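Local coordinates for protein acetyltransferase (Escherichia coli, PDB 7BYY) that probably transfers the acetyl group of acetyl-CoA to the amino group of aminoacyl-tRNA such as glycyl-tRNA, as the toxin of a toxin-antitoxin system, at residues F30-F40 / M102-Q110; N51-L59 / I68-Y76. The protein carries 1 engineered substitution. All blocks are in the same frame, centred on the assembly; numbering follows the deposited sequence.

Interaction 1 of 2, residues F30-F40 / M102-Q110; sequences FDCGNPVIDKF and MLGVARKYQ
Met-102 lays its methyl group over one face of the Phe-40 ring. Met-102 CE sits 3.5 Å from the Phe-40 ring centroid, a CH-pi contact. SD follows at a slant, which makes this a Met-aromatic pair. The bend at chi3 (-64°) turns CE onto the ring. Met-102 CG packs on Ile-37 CG1 at 3.6 Å, and the two side chains lie alongside, pointing opposite ways. The start of helix 35-50 (residues 35-40) crosses the end of strand 94-105 (102-105) of the GNAT sheet at 92°. As in GNAT relatives, the chain from Gln-110 on probably forms the loop that binds the pyrophosphate of acetyl-CoA. Closest in backbone are Cys-32 and Ala-106, with their CA atoms 4.0 Å apart. Phe-30 brings CZ to Gly-104 O at 3.5 Å, with the oxygen at the ring edge. Beyond the strand, Arg-107 N donates to Asp-31 O at 2.7 Å. The Arg-107 side chain returns to the same residue in a salt bridge. Arg-107 NH2 reaches Asp-31 OD2 at 2.6 Å on the syn side but tilted out of the carboxylate plane, and NE adds a weak bond. The carboxylate and guanidinium planes are 53° apart. Gln-110 NE2 donates to Val-105 O at 2.9 Å and weakly to Cys-32 O.

Interaction 2 of 2, residues N51-L59 / I68-Y76; sequences NSDCAAKAL and IGICTFTAY
An antiparallel beta hairpin in the GNAT sheet joins strand 55-61 to strand 67-79, and this contact is its body. Ala-55 and Phe-73 form a hydrogen-bonded pair with two bonds. Ala-55 N donates to Phe-73 O at 2.9 Å, and Phe-73 N returns a bond to Ala-55 O. Further on, Lys-57 N donates to Cys-71 O at 2.7 Å. At the far end is a classic beta bulge, where Ile-68 and Gly-69 both face Leu-59. Ile-68 N meets Leu-59 O at 2.7 Å, while the bond from Gly-69 N to the same oxygen is weak.

The two faces of the hairpin differ. Ala-55, Lys-57, Leu-59, Cys-71 and Phe-73 are on one face. Helix 114-132 covers much of it, with His-125 against Lys-57 and Phe-73, and Leu-118 against Leu-59. Ala-56, Ala-58, Ile-70 and Thr-72 are on the other face, where helix 35-50 packs on Ile-70 and Thr-72. Ala-58 CB touches Ile-70 CD1 there at 4.1 Å. Before the strand, Ser-52 is the C-prime residue of a Schellman motif that ends this helix. Asp-53 then forms a salt bridge with Lys-136 of the second subunit.

Phe-73 holds CG between its backbone N and carbonyl carbon (chi1 49°), which swings the ring across to Ala-55 of the partner strand. Ala-55 CB meets CE2 of Phe-73 at 3.5 Å, and Ala-55 O lies 3.4 Å above the plane of that ring, offset toward its rim.

In the fold
The two contacts share a mixed sheet, and their centres are about 14 Å apart. Strand 94-105 of interaction 1 lies beside strand 67-79 of interaction 2. Probable hydrogen bonds join them, Ala-106 N to Ile-68 O at 2.7 Å and Ile-70 N to Gly-104 O at 3.0 Å. In sequence, both segments of interaction 2 fall between those of interaction 1. Helix 35-50 begins in interaction 1 and ends just ahead of strand 55-61. It packs on one side of the sheet, where its Phe-40 touches Thr-72. Helix 114-132 packs on the other side, where it meets Leu-103 and Phe-73. Strand 94-105 runs towards the acetyl-CoA loop expected in this family, while interaction 2 lies on the hairpin strands before it.

Interaction 1 of 2, residues F30-F40 / M102-Q110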
# COMPACT_ATOMS: atom_id res chain seq x y z
N PHE A 30 -14.94 19.26 16.22
CA PHE A 30 -14.62 17.85 16.45
C PHE A 30 -13.80 17.65 17.73
O PHE A 30 -12.62 17.30 17.71
CB PHE A 30 -13.88 17.28 15.23
CG PHE A 30 -13.76 15.78 15.26
CD1 PHE A 30 -14.86 14.98 14.98
CD2 PHE A 30 -12.56 15.17 15.57
CE1 PHE A 30 -14.75 13.61 15.01
CE2 PHE A 30 -12.45 13.80 15.60
CZ PHE A 30 -13.55 13.02 15.32
N ASP A 31 -14.46 17.89 18.86
CA ASP A 31 -13.85 17.61 20.15
C ASP A 31 -13.82 16.10 20.38
O ASP A 31 -14.87 15.48 20.58
CB ASP A 31 -14.60 18.32 21.27
CG ASP A 31 -13.87 18.26 22.59
OD1 ASP A 31 -12.71 17.79 22.61
OD2 ASP A 31 -14.45 18.68 23.61
N CYS A 32 -12.63 15.50 20.36
CA CYS A 32 -12.49 14.06 20.51
C CYS A 32 -11.61 13.64 21.69
O CYS A 32 -11.47 12.43 21.93
CB CYS A 32 -11.94 13.44 19.22
SG CYS A 32 -10.14 13.33 19.14
N GLY A 33 -11.01 14.58 22.41
CA GLY A 33 -10.18 14.28 23.55
C GLY A 33 -8.69 14.23 23.26
O GLY A 33 -7.89 14.29 24.21
N ASN A 34 -8.30 14.11 22.00
CA ASN A 34 -6.90 14.14 21.59
C ASN A 34 -6.63 15.47 20.91
O ASN A 34 -7.04 15.66 19.75
CB ASN A 34 -6.59 12.97 20.65
CG ASN A 34 -5.09 12.75 20.46
OD1 ASN A 34 -4.32 13.70 20.32
ND2 ASN A 34 -4.68 11.48 20.46
N PRO A 35 -5.95 16.41 21.56
CA PRO A 35 -5.76 17.74 20.94
C PRO A 35 -5.01 17.70 19.63
O PRO A 35 -5.30 18.51 18.74
CB PRO A 35 -4.99 18.52 22.02
CG PRO A 35 -4.36 17.48 22.87
CD PRO A 35 -5.31 16.32 22.89
N VAL A 36 -4.05 16.78 19.46
CA VAL A 36 -3.35 16.67 18.19
C VAL A 36 -4.31 16.24 17.09
O VAL A 36 -4.35 16.84 16.01
CB VAL A 36 -2.16 15.70 18.32
CG1 VAL A 36 -1.68 15.26 16.94
CG2 VAL A 36 -1.02 16.35 19.09
N ILE A 37 -5.10 15.19 17.35
CA ILE A 37 -6.10 14.75 16.38
C ILE A 37 -7.15 15.83 16.16
O ILE A 37 -7.65 16.02 15.04
CB ILE A 37 -6.73 13.42 16.83
CG1 ILE A 37 -5.65 12.38 17.12
CG2 ILE A 37 -7.70 12.90 15.77
CD1 ILE A 37 -6.19 11.00 17.42
N ASP A 38 -7.49 16.57 17.21
CA ASP A 38 -8.47 17.65 17.09
C ASP A 38 -8.03 18.69 16.07
O ASP A 38 -8.76 19.01 15.13
CB ASP A 38 -8.69 18.32 18.45
CG ASP A 38 -9.61 17.53 19.35
OD1 ASP A 38 -10.16 16.50 18.90
OD2 ASP A 38 -9.80 17.95 20.51
N LYS A 39 -6.82 19.23 16.24
CA LYS A 39 -6.33 20.26 15.34
C LYS A 39 -6.10 19.73 13.92
O LYS A 39 -6.16 20.52 12.97
CB LYS A 39 -5.04 20.87 15.89
CG LYS A 39 -4.78 22.29 15.39
CD LYS A 39 -5.99 23.19 15.60
CE LYS A 39 -5.75 24.59 15.06
NZ LYS A 39 -4.89 25.41 15.97
N PHE A 40 -5.86 18.43 13.76
CA PHE A 40 -5.66 17.88 12.43
C PHE A 40 -6.95 17.90 11.63
O PHE A 40 -6.97 18.35 10.48
CB PHE A 40 -5.12 16.45 12.52
CG PHE A 40 -5.03 15.76 11.18
CD1 PHE A 40 -6.05 14.94 10.74
CD2 PHE A 40 -3.93 15.94 10.37
CE1 PHE A 40 -5.98 14.31 9.51
CE2 PHE A 40 -3.84 15.31 9.14
CZ PHE A 40 -4.87 14.50 8.71
N MET A 102 -4.13 7.81 12.84
CA MET A 102 -5.07 8.55 13.66
C MET A 102 -6.41 7.84 13.66
O MET A 102 -6.86 7.35 12.62
CB MET A 102 -5.25 9.99 13.15
CG MET A 102 -4.55 11.02 14.00
SD MET A 102 -4.65 12.67 13.28
CE MET A 102 -3.74 12.42 11.75
N LEU A 103 -7.04 7.78 14.83
CA LEU A 103 -8.42 7.31 14.92
C LEU A 103 -9.02 7.94 16.17
O LEU A 103 -8.62 7.61 17.29
CB LEU A 103 -8.49 5.79 14.97
CG LEU A 103 -9.76 5.18 15.58
CD1 LEU A 103 -10.97 5.49 14.73
CD2 LEU A 103 -9.59 3.68 15.72
N GLY A 104 -9.95 8.86 15.97
CA GLY A 104 -10.60 9.54 17.08
C GLY A 104 -12.10 9.53 16.93
O GLY A 104 -12.63 9.64 15.82
N VAL A 105 -12.79 9.38 18.06
CA VAL A 105 -14.24 9.45 18.14
C VAL A 105 -14.60 10.71 18.91
O VAL A 105 -14.04 10.97 19.98
CB VAL A 105 -14.84 8.21 18.81
CG1 VAL A 105 -16.31 8.43 19.15
CG2 VAL A 105 -14.67 6.98 17.93
N ALA A 106 -15.52 11.50 18.37
CA ALA A 106 -15.97 12.71 19.04
C ALA A 106 -16.48 12.38 20.44
O ALA A 106 -17.06 11.32 20.68
CB ALA A 106 -17.05 13.42 18.23
N ARG A 107 -16.24 13.30 21.38
CA ARG A 107 -16.44 12.99 22.79
C ARG A 107 -17.91 12.71 23.11
O ARG A 107 -18.21 11.86 23.96
CB ARG A 107 -15.91 14.13 23.66
CG ARG A 107 -14.41 14.06 23.92
CD ARG A 107 -14.04 14.81 25.18
NE ARG A 107 -14.50 16.20 25.13
CZ ARG A 107 -14.95 16.87 26.18
NH1 ARG A 107 -14.99 16.30 27.37
NH2 ARG A 107 -15.34 18.13 26.03
N LYS A 108 -18.83 13.41 22.45
CA LYS A 108 -20.24 13.19 22.74
C LYS A 108 -20.78 11.90 22.14
O LYS A 108 -21.97 11.62 22.30
CB LYS A 108 -21.07 14.38 22.25
CG LYS A 108 -21.13 14.56 20.75
CD LYS A 108 -22.33 15.43 20.38
CE LYS A 108 -21.98 16.42 19.29
NZ LYS A 108 -23.13 17.30 18.95
N TYR A 109 -19.94 11.11 21.47
CA TYR A 109 -20.30 9.77 21.02
C TYR A 109 -19.44 8.68 21.65
O TYR A 109 -19.64 7.50 21.34
CB TYR A 109 -20.19 9.65 19.50
CG TYR A 109 -20.86 10.76 18.72
CD1 TYR A 109 -20.15 11.90 18.37
CD2 TYR A 109 -22.19 10.66 18.33
CE1 TYR A 109 -20.75 12.92 17.66
CE2 TYR A 109 -22.80 11.67 17.61
CZ TYR A 109 -22.07 12.80 17.28
OH TYR A 109 -22.66 13.81 16.57
N GLN A 110 -18.49 9.05 22.50
CA GLN A 110 -17.60 8.06 23.09
C GLN A 110 -18.36 7.16 24.07
O GLN A 110 -19.53 7.39 24.38
CB GLN A 110 -16.43 8.75 23.80
CG GLN A 110 -15.45 9.43 22.85
CD GLN A 110 -14.32 10.14 23.57
OE1 GLN A 110 -14.27 10.15 24.80
NE2 GLN A 110 -13.41 10.74 22.80
O HOH W 1 -10.49 9.60 20.52

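Interaction 2 of 2, residues N51-L59 / I68-Y76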
# COMPACT_ATOMS: atom_id res chain seq x y z
N ASN A 51 -3.54 16.26 -1.16
CA ASN A 51 -2.19 15.85 -1.52
C ASN A 51 -2.07 14.34 -1.66
O ASN A 51 -1.10 13.85 -2.24
CB ASN A 51 -1.19 16.37 -0.48
CG ASN A 51 0.25 16.33 -0.96
OD1 ASN A 51 0.80 15.26 -1.23
ND2 ASN A 51 0.86 17.50 -1.06
N SER A 52 -3.06 13.60 -1.16
CA SER A 52 -2.97 12.15 -1.00
C SER A 52 -1.82 11.79 -0.06
O SER A 52 -1.05 10.86 -0.30
CB SER A 52 -2.84 11.42 -2.34
OG SER A 52 -1.52 11.50 -2.85
N ASP A 53 -1.69 12.57 1.02
CA ASP A 53 -0.81 12.20 2.13
C ASP A 53 -1.37 11.02 2.92
O ASP A 53 -0.60 10.34 3.61
CB ASP A 53 -0.61 13.39 3.07
CG ASP A 53 0.19 14.51 2.44
OD1 ASP A 53 1.32 14.25 1.99
OD2 ASP A 53 -0.32 15.65 2.40
N CYS A 54 -2.67 10.78 2.84
CA CYS A 54 -3.33 9.71 3.58
C CYS A 54 -4.72 9.52 3.00
O CYS A 54 -5.21 10.34 2.23
CB CYS A 54 -3.42 10.04 5.08
SG CYS A 54 -4.50 11.44 5.48
N ALA A 55 -5.34 8.40 3.38
CA ALA A 55 -6.76 8.18 3.15
C ALA A 55 -7.50 8.27 4.48
O ALA A 55 -6.92 8.00 5.54
CB ALA A 55 -7.03 6.83 2.50
N ALA A 56 -8.77 8.64 4.42
CA ALA A 56 -9.57 8.87 5.62
C ALA A 56 -10.86 8.09 5.56
O ALA A 56 -11.52 8.03 4.51
CB ALA A 56 -9.87 10.36 5.80
N LYS A 57 -11.22 7.48 6.69
CA LYS A 57 -12.50 6.81 6.87
C LYS A 57 -13.32 7.59 7.89
O LYS A 57 -12.83 7.91 8.97
CB LYS A 57 -12.31 5.37 7.33
CG LYS A 57 -12.38 4.35 6.22
CD LYS A 57 -13.80 4.20 5.70
CE LYS A 57 -13.81 3.73 4.25
NZ LYS A 57 -12.82 2.64 4.03
N ALA A 58 -14.57 7.90 7.54
CA ALA A 58 -15.43 8.73 8.36
C ALA A 58 -16.62 7.94 8.88
O ALA A 58 -17.10 7.01 8.23
CB ALA A 58 -15.92 9.95 7.58
N LEU A 59 -17.08 8.32 10.07
CA LEU A 59 -18.32 7.81 10.65
C LEU A 59 -19.31 8.96 10.72
O LEU A 59 -19.16 9.87 11.54
CB LEU A 59 -18.08 7.22 12.03
CG LEU A 59 -17.87 5.71 12.08
CD1 LEU A 59 -18.13 5.18 13.48
CD2 LEU A 59 -18.78 5.02 11.06
N ILE A 68 -18.93 11.67 13.52
CA ILE A 68 -18.80 10.91 14.76
C ILE A 68 -17.35 10.51 15.00
O ILE A 68 -16.81 10.70 16.09
CB ILE A 68 -19.73 9.69 14.72
CG1 ILE A 68 -21.19 10.14 14.77
CG2 ILE A 68 -19.42 8.74 15.88
CD1 ILE A 68 -22.15 9.21 14.06
N GLY A 69 -16.70 9.96 13.98
CA GLY A 69 -15.32 9.55 14.11
C GLY A 69 -14.57 9.73 12.81
O GLY A 69 -15.16 9.85 11.73
N ILE A 70 -13.24 9.74 12.93
CA ILE A 70 -12.35 9.84 11.78
C ILE A 70 -11.25 8.79 11.92
O ILE A 70 -10.98 8.29 13.01
CB ILE A 70 -11.73 11.25 11.64
CG1 ILE A 70 -11.39 11.55 10.18
CG2 ILE A 70 -10.50 11.39 12.53
CD1 ILE A 70 -12.59 11.67 9.29
N CYS A 71 -10.63 8.47 10.80
CA CYS A 71 -9.59 7.44 10.78
C CYS A 71 -8.73 7.65 9.55
O CYS A 71 -9.19 7.42 8.43
CB CYS A 71 -10.22 6.06 10.79
SG CYS A 71 -9.06 4.76 10.40
N THR A 72 -7.48 8.06 9.75
CA THR A 72 -6.56 8.31 8.65
C THR A 72 -5.43 7.28 8.65
O THR A 72 -4.98 6.83 9.71
CB THR A 72 -5.97 9.72 8.71
OG1 THR A 72 -5.32 9.91 9.97
CG2 THR A 72 -7.06 10.77 8.55
N PHE A 73 -4.96 6.94 7.46
CA PHE A 73 -3.97 5.88 7.31
C PHE A 73 -3.18 6.10 6.03
O PHE A 73 -3.68 6.70 5.07
CB PHE A 73 -4.64 4.50 7.29
CG PHE A 73 -5.81 4.41 6.35
CD1 PHE A 73 -7.07 4.83 6.75
CD2 PHE A 73 -5.65 3.91 5.07
CE1 PHE A 73 -8.15 4.75 5.89
CE2 PHE A 73 -6.72 3.83 4.21
CZ PHE A 73 -7.98 4.25 4.61
N THR A 74 -1.93 5.63 6.03
CA THR A 74 -1.02 5.78 4.91
C THR A 74 -0.36 4.43 4.62
O THR A 74 -0.62 3.43 5.28
CB THR A 74 0.07 6.83 5.18
OG1 THR A 74 1.05 6.29 6.07
CG2 THR A 74 -0.53 8.08 5.81
N ALA A 75 0.52 4.42 3.62
CA ALA A 75 1.38 3.28 3.36
C ALA A 75 2.69 3.45 4.11
O ALA A 75 3.18 4.57 4.30
CB ALA A 75 1.64 3.11 1.87
N TYR A 76 3.27 2.34 4.55
CA TYR A 76 4.42 2.39 5.43
C TYR A 76 5.19 1.08 5.32
O TYR A 76 4.64 0.05 4.94
CB TYR A 76 3.98 2.63 6.88
CG TYR A 76 5.08 3.11 7.80
CD1 TYR A 76 5.98 4.09 7.40
CD2 TYR A 76 5.21 2.59 9.09
CE1 TYR A 76 6.98 4.53 8.25
CE2 TYR A 76 6.20 3.03 9.94
CZ TYR A 76 7.08 4.00 9.52
OH TYR A 76 8.08 4.43 10.36